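Local coordinates for protein tetraacyldisaccharide 4'-kinase (Aquifex aeolicus, PDB 4EHW) that probably transfers the gamma-phosphate of ATP to the 4'-position of a tetraacyldisaccharide 1-phosphate, forming lipid IVA in lipid A biosynthesis, at residues V38-V43 and E135-D140. Residues are numbered along the deposited sequence; the frame is centred on the assembly and turned at random.
Sequences VPVISV and EVFILD
Phe137 and Ile41 carry the first rungs of a parallel beta ladder: Phe137 N donates to Pro39 O at 3.1 Å, and Ile41 N to Phe137 O at 2.9 Å. The alternation continues as Leu139 N bonds to Ile41 O at 2.7 Å and Val43 N to Leu139 O. Proline has no N-H, so Pro39 CD comes to 3.2 Å from Glu135 O where a further rung would otherwise lie, and the ladder begins with the Pro39 carbonyl. From the loop before the strand, Val38 reaches the Phe137 ring obliquely, its CG2 lying 3.4 Å from Phe137 CE2. Phe137 CG stands beside the backbone N (chi1 -71°), which extends the ring toward Val38. On the same face Val40 CG2 meets Phe137 CB and Val40 CG1 meets Leu139 CB. Small Ser42 packs its CB 4.0 Å from Leu139 CD2. On the other face, Ile41 CD1 crosses to Val136 CG2, also at 4.0 Å. Helix 121-132 covers the Phe137 face through Ala128 and Leu129, and strands 152-158 and 69-73 continue the sheet beyond 40-43 and 136-139 respectively. Valine, isoleucine, leucine and phenylalanine side chains thus pack a largely buried contact in the P-loop kinase fold, while four bonds pair N-H and C=O groups across it and Val40 and Ser42 bond outward to Leu152. The strand runs on toward the P-loop, and the Val43 side chain lies about 4 Å from that of Lys53, predicted to bind ATP, placing this apolar packing next to the probable nucleotide site.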
ATOM      1  N   VAL A  38      16.499 -15.294  -0.899  1.00 43.68           N
ATOM      2  CA  VAL A  38      16.288 -14.793   0.461  1.00 46.33           C
ATOM      3  C   VAL A  38      14.793 -14.771   0.677  1.00 50.13           C
ATOM      4  O   VAL A  38      14.034 -14.774  -0.293  1.00 49.02           O
ATOM      5  CB  VAL A  38      16.855 -13.378   0.664  1.00 48.54           C
ATOM      6  CG1 VAL A  38      18.370 -13.389   0.515  1.00 51.55           C
ATOM      7  CG2 VAL A  38      16.240 -12.404  -0.332  1.00 45.78           C
ATOM      8  N   PRO A  39      14.360 -14.761   1.941  1.00 41.94           N
ATOM      9  CA  PRO A  39      12.927 -14.909   2.185  1.00 41.82           C
ATOM     10  C   PRO A  39      12.109 -13.809   1.515  1.00 48.34           C
ATOM     11  O   PRO A  39      12.526 -12.649   1.475  1.00 51.96           O
ATOM     12  CB  PRO A  39      12.813 -14.798   3.717  1.00 42.25           C
ATOM     13  CG  PRO A  39      14.186 -15.108   4.232  1.00 46.26           C
ATOM     14  CD  PRO A  39      15.123 -14.569   3.189  1.00 48.48           C
ATOM     15  N   VAL A  40      10.948 -14.198   1.000  1.00 45.02           N
ATOM     16  CA  VAL A  40       9.985 -13.269   0.437  1.00 41.52           C
ATOM     17  C   VAL A  40       8.646 -13.313   1.192  1.00 42.04           C
ATOM     18  O   VAL A  40       8.076 -14.394   1.426  1.00 45.30           O
ATOM     19  CB  VAL A  40       9.753 -13.547  -1.061  1.00 41.20           C
ATOM     20  CG1 VAL A  40       8.591 -12.671  -1.601  1.00 37.75           C
ATOM     21  CG2 VAL A  40      11.035 -13.280  -1.848  1.00 41.80           C
ATOM     22  N   ILE A  41       8.163 -12.134   1.587  1.00 39.79           N
ATOM     23  CA  ILE A  41       6.846 -11.992   2.206  1.00 38.48           C
ATOM     24  C   ILE A  41       5.954 -11.245   1.233  1.00 38.26           C
ATOM     25  O   ILE A  41       6.261 -10.110   0.879  1.00 41.88           O
ATOM     26  CB  ILE A  41       6.892 -11.103   3.485  1.00 41.73           C
ATOM     27  CG1 ILE A  41       7.919 -11.604   4.497  1.00 41.02           C
ATOM     28  CG2 ILE A  41       5.512 -11.033   4.164  1.00 34.97           C
ATOM     29  CD1 ILE A  41       8.136 -10.596   5.621  1.00 42.50           C
ATOM     30  N   SER A  42       4.838 -11.844   0.826  1.00 40.52           N
ATOM     31  CA  SER A  42       3.896 -11.153  -0.046  1.00 36.87           C
ATOM     32  C   SER A  42       2.741 -10.558   0.754  1.00 47.50           C
ATOM     33  O   SER A  42       2.178 -11.220   1.628  1.00 46.19           O
ATOM     34  CB  SER A  42       3.336 -12.090  -1.126  1.00 41.37           C
ATOM     35  OG  SER A  42       2.338 -11.404  -1.893  1.00 42.01           O
ATOM     36  N   VAL A  43       2.406  -9.306   0.456  1.00 42.92           N
ATOM     37  CA  VAL A  43       1.204  -8.677   0.980  1.00 36.98           C
ATOM     38  C   VAL A  43       0.252  -8.391  -0.165  1.00 47.75           C
ATOM     39  O   VAL A  43       0.641  -7.791  -1.174  1.00 52.68           O
ATOM     40  CB  VAL A  43       1.492  -7.335   1.649  1.00 38.68           C
ATOM     41  CG1 VAL A  43       0.168  -6.598   1.914  1.00 35.82           C
ATOM     42  CG2 VAL A  43       2.256  -7.537   2.940  1.00 38.01           C
ATOM     43  N   GLU A 135      18.072  -8.625   3.366  1.00 45.94           N
ATOM     44  CA  GLU A 135      17.869  -9.920   4.005  1.00 51.55           C
ATOM     45  C   GLU A 135      16.447 -10.420   3.790  1.00 49.57           C
ATOM     46  O   GLU A 135      16.187 -11.617   3.905  1.00 52.45           O
ATOM     47  CB  GLU A 135      18.166  -9.815   5.500  1.00 49.22           C
ATOM     48  CG  GLU A 135      19.596  -9.433   5.803  1.00 51.80           C
ATOM     49  CD  GLU A 135      19.811  -9.179   7.271  1.00 51.85           C
ATOM     50  OE1 GLU A 135      19.412  -8.095   7.733  1.00 49.58           O
ATOM     51  OE2 GLU A 135      20.349 -10.066   7.967  1.00 68.24           O
ATOM     52  N   VAL A 136      15.527  -9.504   3.483  1.00 47.87           N
ATOM     53  CA  VAL A 136      14.139  -9.895   3.232  1.00 46.63           C
ATOM     54  C   VAL A 136      13.453  -8.977   2.233  1.00 46.04           C
ATOM     55  O   VAL A 136      13.644  -7.763   2.276  1.00 49.90           O
ATOM     56  CB  VAL A 136      13.295  -9.947   4.538  1.00 42.20           C
ATOM     57  CG1 VAL A 136      13.306  -8.607   5.250  1.00 38.29           C
ATOM     58  CG2 VAL A 136      11.839 -10.367   4.240  1.00 39.50           C
ATOM     59  N   PHE A 137      12.656  -9.566   1.337  1.00 48.23           N
ATOM     60  CA  PHE A 137      11.821  -8.790   0.415  1.00 45.69           C
ATOM     61  C   PHE A 137      10.374  -8.757   0.876  1.00 47.67           C
ATOM     62  O   PHE A 137       9.836  -9.764   1.364  1.00 44.66           O
ATOM     63  CB  PHE A 137      11.852  -9.401  -0.993  1.00 37.43           C
ATOM     64  CG  PHE A 137      13.154  -9.220  -1.700  1.00 44.35           C
ATOM     65  CD1 PHE A 137      13.538  -7.967  -2.147  1.00 47.74           C
ATOM     66  CD2 PHE A 137      14.001 -10.300  -1.922  1.00 41.88           C
ATOM     67  CE1 PHE A 137      14.754  -7.778  -2.798  1.00 47.03           C
ATOM     68  CE2 PHE A 137      15.221 -10.121  -2.582  1.00 46.20           C
ATOM     69  CZ  PHE A 137      15.599  -8.853  -3.017  1.00 41.62           C
ATOM     70  N   ILE A 138       9.739  -7.603   0.707  1.00 42.65           N
ATOM     71  CA  ILE A 138       8.295  -7.505   0.883  1.00 39.73           C
ATOM     72  C   ILE A 138       7.678  -7.280  -0.489  1.00 45.32           C
ATOM     73  O   ILE A 138       7.904  -6.246  -1.110  1.00 46.90           O
ATOM     74  CB  ILE A 138       7.901  -6.343   1.782  1.00 38.15           C
ATOM     75  CG1 ILE A 138       8.415  -6.585   3.198  1.00 40.31           C
ATOM     76  CG2 ILE A 138       6.389  -6.175   1.798  1.00 37.35           C
ATOM     77  CD1 ILE A 138       8.275  -5.400   4.079  1.00 36.17           C
ATOM     78  N   LEU A 139       6.910  -8.259  -0.961  1.00 41.82           N
ATOM     79  CA  LEU A 139       6.273  -8.180  -2.266  1.00 37.24           C
ATOM     80  C   LEU A 139       4.953  -7.407  -2.182  1.00 45.31           C
ATOM     81  O   LEU A 139       3.932  -7.943  -1.749  1.00 47.16           O
ATOM     82  CB  LEU A 139       6.053  -9.579  -2.815  1.00 36.09           C
ATOM     83  CG  LEU A 139       5.506  -9.711  -4.235  1.00 49.41           C
ATOM     84  CD1 LEU A 139       6.468  -9.074  -5.228  1.00 52.47           C
ATOM     85  CD2 LEU A 139       5.270 -11.205  -4.546  1.00 38.10           C
ATOM     86  N   ASP A 140       4.999  -6.134  -2.576  1.00 43.94           N
ATOM     87  CA  ASP A 140       3.846  -5.235  -2.553  1.00 41.33           C
ATOM     88  C   ASP A 140       2.777  -5.714  -3.544  1.00 44.08           C
ATOM     89  O   ASP A 140       3.085  -6.021  -4.700  1.00 46.30           O
ATOM     90  CB  ASP A 140       4.311  -3.819  -2.920  1.00 44.24           C
ATOM     91  CG  ASP A 140       3.177  -2.805  -2.943  1.00 52.18           C
ATOM     92  OD1 ASP A 140       2.228  -2.952  -2.154  1.00 55.50           O
ATOM     93  OD2 ASP A 140       3.253  -1.842  -3.736  1.00 73.39           O
TER